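Local coordinates for putative uncharacterized protein (Pyrococcus furiosus, PDB 3VR0), which acts as an archaeal proteasome activator, although it is related to the factors that assist proteasome assembly, at residues D32-E37 and K233-E238; G46-E51 and K222-V227; A63-P68 and F120-K125. All coordinates share one frame; numbering follows the deposited sequence.

Contact 1: residues D32-E37 and K233-E238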
# COMPACT_ATOMS: atom_id res chain seq x y z
N ASP C 32 6.52 -0.31 37.40
CA ASP C 32 7.34 0.76 36.85
C ASP C 32 8.52 0.15 36.10
O ASP C 32 9.63 0.60 36.27
CB ASP C 32 7.86 1.67 37.99
CG ASP C 32 8.50 2.95 37.47
OD1 ASP C 32 8.21 3.35 36.32
OD2 ASP C 32 9.28 3.59 38.22
N PRO C 33 8.28 -0.88 35.27
CA PRO C 33 9.43 -1.50 34.64
C PRO C 33 10.06 -0.61 33.55
O PRO C 33 9.47 0.41 33.11
CB PRO C 33 8.85 -2.77 34.04
CG PRO C 33 7.39 -2.42 33.78
CD PRO C 33 7.00 -1.45 34.80
N ILE C 34 11.27 -0.97 33.16
CA ILE C 34 11.86 -0.32 32.00
C ILE C 34 11.52 -1.26 30.84
O ILE C 34 11.65 -2.48 30.99
CB ILE C 34 13.39 -0.08 32.17
CG1 ILE C 34 13.66 0.99 33.27
CG2 ILE C 34 14.05 0.34 30.81
CD1 ILE C 34 15.12 1.08 33.72
N PHE C 35 11.04 -0.67 29.74
CA PHE C 35 10.76 -1.42 28.51
C PHE C 35 11.99 -1.48 27.60
O PHE C 35 12.44 -0.47 27.10
CB PHE C 35 9.58 -0.72 27.79
CG PHE C 35 9.11 -1.40 26.52
CD1 PHE C 35 9.21 -2.75 26.34
CD2 PHE C 35 8.47 -0.63 25.50
CE1 PHE C 35 8.76 -3.37 25.17
CE2 PHE C 35 8.02 -1.25 24.32
CZ PHE C 35 8.16 -2.61 24.16
N ILE C 36 12.49 -2.66 27.32
CA ILE C 36 13.65 -2.79 26.50
C ILE C 36 13.32 -3.45 25.16
O ILE C 36 12.69 -4.52 25.14
CB ILE C 36 14.73 -3.65 27.19
CG1 ILE C 36 15.09 -3.05 28.56
CG2 ILE C 36 16.04 -3.69 26.33
CD1 ILE C 36 16.14 -3.86 29.26
N GLU C 37 13.78 -2.82 24.05
CA GLU C 37 13.45 -3.32 22.69
C GLU C 37 14.67 -3.82 21.92
O GLU C 37 15.65 -3.09 21.75
CB GLU C 37 12.69 -2.28 21.87
CG GLU C 37 12.48 -2.69 20.38
CD GLU C 37 13.64 -2.31 19.49
OE1 GLU C 37 14.33 -1.33 19.82
OE2 GLU C 37 13.94 -2.99 18.48
N LYS C 233 24.98 -1.78 32.00
CA LYS C 233 25.59 -0.75 32.84
C LYS C 233 24.59 0.30 33.34
O LYS C 233 24.59 0.65 34.52
CB LYS C 233 26.80 -0.13 32.13
CG LYS C 233 27.14 1.30 32.46
CD LYS C 233 27.47 1.52 33.93
CE LYS C 233 28.80 0.97 34.34
NZ LYS C 233 29.43 2.00 35.25
N ILE C 234 23.72 0.80 32.46
CA ILE C 234 22.66 1.71 32.94
C ILE C 234 21.71 1.05 33.98
O ILE C 234 21.16 1.73 34.84
CB ILE C 234 21.84 2.28 31.74
CG1 ILE C 234 22.64 3.35 31.01
CG2 ILE C 234 20.55 2.88 32.17
CD1 ILE C 234 22.15 3.68 29.62
N LEU C 235 21.48 -0.25 33.83
CA LEU C 235 20.54 -0.97 34.67
C LEU C 235 21.12 -1.36 36.04
O LEU C 235 20.36 -1.65 36.98
CB LEU C 235 20.02 -2.21 33.93
CG LEU C 235 19.19 -1.99 32.65
CD1 LEU C 235 18.81 -3.35 32.12
CD2 LEU C 235 17.95 -1.14 32.91
N GLY C 236 22.46 -1.36 36.16
CA GLY C 236 23.14 -1.78 37.39
C GLY C 236 23.29 -3.28 37.44
O GLY C 236 23.35 -3.88 38.51
N LEU C 237 23.35 -3.93 36.29
CA LEU C 237 23.41 -5.38 36.26
C LEU C 237 24.72 -5.82 35.70
O LEU C 237 25.30 -5.12 34.87
CB LEU C 237 22.31 -5.97 35.37
CG LEU C 237 20.88 -5.66 35.81
CD1 LEU C 237 19.97 -5.92 34.64
CD2 LEU C 237 20.47 -6.45 37.09
N GLU C 238 25.19 -6.99 36.13
CA GLU C 238 26.37 -7.57 35.51
C GLU C 238 25.99 -8.90 34.92
O GLU C 238 25.42 -9.76 35.56
CB GLU C 238 27.55 -7.65 36.50
CG GLU C 238 27.96 -6.25 37.05
CD GLU C 238 29.22 -6.26 37.92
OE1 GLU C 238 29.20 -5.55 38.97
OE2 GLU C 238 30.22 -6.96 37.56
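L235 spans the gap between helix 221-235 and strand 34-37 by placing one methyl branch against each of I34 and I36. Its CA lies 9.1 Å from the CA of I34, so the backbones stand well apart and the side chains do all the touching. Followed outward, CB and CG of L235 stay beyond touching distance of the strand residues, and contact begins only at the fork. There the chain divides: CD2 of L235 comes to 3.7 Å from CD1 of I34, while CD1 of L235 stops 3.9 Å from CD1 of I36. The two meetings differ in direction. I36 and L235 point at each other tip to tip, whereas I34 and L235 run past one another in opposite senses, their terminal methyls brushing as they pass. I36 reaches that far because its chain is stretched out, with chi2 at 180° carrying CD1 to the full length of the side chain. As i and i+2 residues of a strand, I34 and I36 present their side chains on the same face of the sheet, which makes the contact a helix C-terminus laid on an inner strand of the mixed sheet of the PAC2 fold. Backbone bonds from I34 to D101 and I103 and from F35 to E137 and I139 place the strand between two neighbours, and I36 also packs on M141. Directly after L235 the helix is ended by a Schellman motif with G236 as its C-prime residue, at a positive phi of 83°. Its inner bond, from G236 N to K233 O, is weak at 3.4 Å. The turn is tied down further by G236 O, which is hydrogen-bonded to H99 NE2, while the side chain of I234 packs on Y168 and L172 of helix 164-172.

Contact 2: residues G46-E51 and K222-V227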
# COMPACT_ATOMS: atom_id res chain seq x y z
N GLY C 46 20.35 -5.37 18.04
CA GLY C 46 19.33 -5.24 19.08
C GLY C 46 18.78 -6.61 19.46
O GLY C 46 18.63 -6.91 20.63
N LYS C 47 18.51 -7.44 18.46
CA LYS C 47 18.00 -8.77 18.71
C LYS C 47 18.94 -9.70 19.50
O LYS C 47 18.51 -10.37 20.44
CB LYS C 47 17.56 -9.44 17.42
CG LYS C 47 17.00 -10.84 17.67
CD LYS C 47 16.49 -11.46 16.39
CE LYS C 47 15.83 -12.81 16.68
NZ LYS C 47 14.80 -13.10 15.66
N LEU C 48 20.22 -9.77 19.10
CA LEU C 48 21.20 -10.60 19.81
C LEU C 48 21.34 -10.14 21.23
O LEU C 48 21.36 -10.94 22.14
CB LEU C 48 22.59 -10.53 19.17
CG LEU C 48 22.80 -11.33 17.90
CD1 LEU C 48 24.17 -10.94 17.39
CD2 LEU C 48 22.73 -12.82 18.17
N ALA C 49 21.46 -8.84 21.39
CA ALA C 49 21.53 -8.18 22.67
C ALA C 49 20.30 -8.58 23.53
O ALA C 49 20.47 -9.03 24.65
CB ALA C 49 21.61 -6.71 22.49
N ALA C 50 19.08 -8.44 23.00
CA ALA C 50 17.89 -8.77 23.80
C ALA C 50 17.79 -10.24 24.15
O ALA C 50 17.47 -10.57 25.30
CB ALA C 50 16.57 -8.28 23.13
N GLU C 51 18.08 -11.12 23.19
CA GLU C 51 18.04 -12.56 23.43
C GLU C 51 19.06 -12.99 24.49
O GLU C 51 18.78 -13.86 25.33
CB GLU C 51 18.27 -13.36 22.18
CG GLU C 51 17.09 -13.34 21.21
CD GLU C 51 17.41 -14.09 19.94
OE1 GLU C 51 18.60 -14.12 19.55
OE2 GLU C 51 16.50 -14.69 19.36
N LYS C 222 29.46 -9.05 18.30
CA LYS C 222 30.39 -8.15 19.03
C LYS C 222 29.83 -6.75 19.23
O LYS C 222 30.08 -6.11 20.27
CB LYS C 222 31.78 -8.12 18.32
CG LYS C 222 32.80 -7.06 18.82
CD LYS C 222 34.26 -7.50 18.42
CE LYS C 222 35.19 -6.31 18.12
NZ LYS C 222 35.62 -5.55 19.36
N ALA C 223 29.10 -6.23 18.24
CA ALA C 223 28.46 -4.95 18.47
C ALA C 223 27.30 -5.15 19.48
O ALA C 223 27.04 -4.29 20.31
CB ALA C 223 28.02 -4.25 17.15
N ALA C 224 26.64 -6.29 19.40
CA ALA C 224 25.57 -6.65 20.36
C ALA C 224 26.13 -6.59 21.80
O ALA C 224 25.53 -5.96 22.70
CB ALA C 224 25.03 -8.02 20.05
N LYS C 225 27.31 -7.19 21.98
CA LYS C 225 28.02 -7.12 23.27
C LYS C 225 28.17 -5.68 23.74
O LYS C 225 27.84 -5.34 24.90
CB LYS C 225 29.38 -7.85 23.20
CG LYS C 225 30.17 -7.73 24.52
CD LYS C 225 31.27 -8.76 24.64
CE LYS C 225 32.20 -8.41 25.79
NZ LYS C 225 33.54 -9.04 25.56
N ALA C 226 28.64 -4.82 22.85
CA ALA C 226 28.89 -3.44 23.23
C ALA C 226 27.63 -2.70 23.62
O ALA C 226 27.61 -1.93 24.59
CB ALA C 226 29.59 -2.72 22.11
N VAL C 227 26.56 -2.91 22.85
CA VAL C 227 25.28 -2.24 23.16
C VAL C 227 24.76 -2.74 24.51
O VAL C 227 24.33 -1.97 25.35
CB VAL C 227 24.23 -2.50 22.03
CG1 VAL C 227 22.83 -2.11 22.48
CG2 VAL C 227 24.64 -1.73 20.73
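The peptide group joining L48 to A49 turns one flat face to A224, whose CB stands over it near the nitrogen, 3.9 Å from A49 N. The offset from that nitrogen is mostly perpendicular to the peptide plane, so the methyl rests on the face and does not approach an edge. The peptide that follows A224 is met differently: CB of A49 comes beside A224 O at 4.0 Å, from a direction tilted out of that carbonyl's plane. Each alanine methyl therefore lies against backbone of the opposite helix. This reciprocal fit explains how closely the helices run, with CA of A49 and CA of A224 only 4.9 Å apart, a spacing that leaves no room for large side chains between them. L48 adds an apolar wall on one flank. Its CB meets CB of A224 at 3.6 Å, the closest approach between the two segments. With CG of L48 anti to its own carbonyl carbon (chi1 -76°) and CD1 extended beyond it (chi2 173°), CD1 also comes to 4.0 Å from CB of A224. The methyls of A49 and A224 are a looser pair, CB to CB 4.4 Å. All three touching residues are buried, and the interface between the segments contains only van der Waals contacts. The polar ends turn elsewhere: K222 and K225, directed away from helix 45-57, form salt bridges with E152 and D245. L48 also packs on V219 and on R247 of helix 242-256. On the inner side, A49, A50 and V227 all touch M141, so helices 45-57 and 221-235 lie next to each other over strand 137-145, while K47 and A50 extend the cover to strand 102-107.

Contact 3: residues A63-P68 and F120-K125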
# COMPACT_ATOMS: atom_id res chain seq x y z
N ALA C 63 3.75 -12.62 27.02
CA ALA C 63 2.80 -12.21 25.98
C ALA C 63 3.40 -12.39 24.57
O ALA C 63 4.60 -12.37 24.41
CB ALA C 63 2.38 -10.77 26.18
N GLU C 64 2.55 -12.56 23.57
CA GLU C 64 3.07 -12.47 22.23
C GLU C 64 2.20 -11.63 21.29
O GLU C 64 0.97 -11.50 21.48
CB GLU C 64 3.60 -13.83 21.68
CG GLU C 64 2.69 -14.95 21.66
CD GLU C 64 3.41 -16.33 21.67
OE1 GLU C 64 4.68 -16.43 21.75
OE2 GLU C 64 2.68 -17.33 21.58
N LEU C 65 2.87 -10.98 20.34
CA LEU C 65 2.21 -10.03 19.44
C LEU C 65 2.12 -10.62 18.04
O LEU C 65 3.09 -11.12 17.52
CB LEU C 65 2.96 -8.71 19.46
CG LEU C 65 2.39 -7.53 18.65
CD1 LEU C 65 2.82 -6.19 19.27
CD2 LEU C 65 2.84 -7.62 17.13
N TYR C 66 0.95 -10.58 17.44
CA TYR C 66 0.81 -10.94 16.06
C TYR C 66 0.22 -9.74 15.33
O TYR C 66 -0.55 -8.97 15.90
CB TYR C 66 -0.19 -12.11 15.92
CG TYR C 66 0.27 -13.38 16.68
CD1 TYR C 66 1.12 -14.29 16.08
CD2 TYR C 66 -0.14 -13.61 18.01
CE1 TYR C 66 1.55 -15.44 16.77
CE2 TYR C 66 0.28 -14.78 18.73
CZ TYR C 66 1.10 -15.67 18.10
OH TYR C 66 1.49 -16.83 18.76
N SER C 67 0.54 -9.63 14.05
CA SER C 67 0.08 -8.50 13.26
C SER C 67 -0.23 -8.85 11.82
O SER C 67 0.58 -9.49 11.14
CB SER C 67 1.18 -7.45 13.22
OG SER C 67 0.67 -6.31 12.54
N PRO C 68 -1.37 -8.40 11.33
CA PRO C 68 -1.76 -8.56 9.92
C PRO C 68 -0.93 -7.62 9.01
O PRO C 68 -1.07 -7.70 7.79
CB PRO C 68 -3.26 -8.14 9.92
CG PRO C 68 -3.28 -7.02 11.13
CD PRO C 68 -2.45 -7.77 12.15
N PHE C 120 3.57 2.22 12.84
CA PHE C 120 3.02 3.05 13.87
C PHE C 120 1.99 2.26 14.67
O PHE C 120 1.92 2.42 15.88
CB PHE C 120 2.35 4.33 13.32
CG PHE C 120 3.35 5.39 12.88
CD1 PHE C 120 3.69 6.43 13.74
CD2 PHE C 120 3.96 5.32 11.63
CE1 PHE C 120 4.63 7.39 13.35
CE2 PHE C 120 4.88 6.26 11.23
CZ PHE C 120 5.22 7.30 12.09
N GLU C 121 1.16 1.47 13.98
CA GLU C 121 0.17 0.67 14.63
C GLU C 121 0.79 -0.39 15.55
O GLU C 121 0.31 -0.55 16.63
CB GLU C 121 -0.67 -0.08 13.62
CG GLU C 121 -2.02 -0.29 14.17
CD GLU C 121 -2.62 -1.56 13.71
OE1 GLU C 121 -2.00 -2.62 13.92
OE2 GLU C 121 -3.73 -1.49 13.14
N VAL C 122 1.82 -1.11 15.09
CA VAL C 122 2.48 -2.11 15.95
C VAL C 122 3.16 -1.41 17.18
O VAL C 122 2.92 -1.80 18.34
CB VAL C 122 3.51 -2.95 15.15
CG1 VAL C 122 4.46 -3.78 16.11
CG2 VAL C 122 2.80 -3.85 14.14
N ALA C 123 3.97 -0.38 16.94
CA ALA C 123 4.58 0.40 18.02
C ALA C 123 3.57 0.94 19.06
O ALA C 123 3.81 0.93 20.26
CB ALA C 123 5.35 1.56 17.44
N GLY C 124 2.46 1.48 18.56
CA GLY C 124 1.40 1.99 19.38
C GLY C 124 0.78 0.88 20.25
O GLY C 124 0.57 1.12 21.45
N LYS C 125 0.49 -0.30 19.67
CA LYS C 125 -0.04 -1.42 20.47
C LYS C 125 0.98 -1.87 21.53
O LYS C 125 0.60 -2.17 22.66
CB LYS C 125 -0.40 -2.64 19.62
CG LYS C 125 -1.72 -2.50 18.85
CD LYS C 125 -2.97 -2.63 19.77
CE LYS C 125 -2.95 -3.91 20.59
NZ LYS C 125 -4.26 -4.04 21.33
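V122 divides its two methyls between L65 and S67, joining helix 116-131 to the end of strand 60-66. The helix is the connection of a beta-alpha-beta crossover in which strands 102-107 and 137-145 are parallel and are separated in the sheet by strand 34-37; here that connecting helix meets strand 60-66, which lies beyond 102-107 in the same sheet and is antiparallel to both its neighbours, 21-24 and 87-92. The apolar part is modest. CD2 of L65 lies 4.3 Å from CG1 of V122, a loose approach, and L65 has further packing on I22, F89 and T20. CG of L65 is anti to its backbone nitrogen, chi1 -177°, which sends the isobutyl group out from the strand toward the helix. A second kind of contact sets a hydroxyl against a methyl: OG of S67 sits 3.6 Å from CG2 of V122. That oxygen has its polar needs met elsewhere, since it accepts a hydrogen bond from the backbone N of H69 and is hydrogen-bonded to the hydroxyl of T20. T20 in turn is bonded to OE1 of E121 and touches V122, so one residue links strand end and helix. The metal contact belongs to the same corner, because E121 and H69 are the protein residues of a gold ion site. Subunit packing comes last: F120 rests on F70 of a second subunit, while P68 touches F120 of a third subunit and Y66 touches L202 of that same subunit. Between 63-68 and 120-125, CA of S67 and CA of V122 are the nearest alpha carbons, 7.3 Å apart, and CB of S67 supports its hydroxyl's contact at 4.1 Å from CG2 of V122.

From the N terminus the chain enters strand 34-37, the first half of contact 1, then helix 45-57 of contact 2 and strand 60-66 of contact 3. Contact 3 closes first, when helix 116-131 returns to the strand after 51 intervening residues. Helix 221-235 then closes the other two loops in turn, contact 2 early in the helix and contact 1 at its C-terminal end. The three loops are therefore nested, 3 within 2 within 1, and none cross. Contacts 1 and 2, their centres 14 Å apart, tie one late helix to an early strand and helix; contact 3, about 22 Å from both by centres, reaches the same sheet as contact 1.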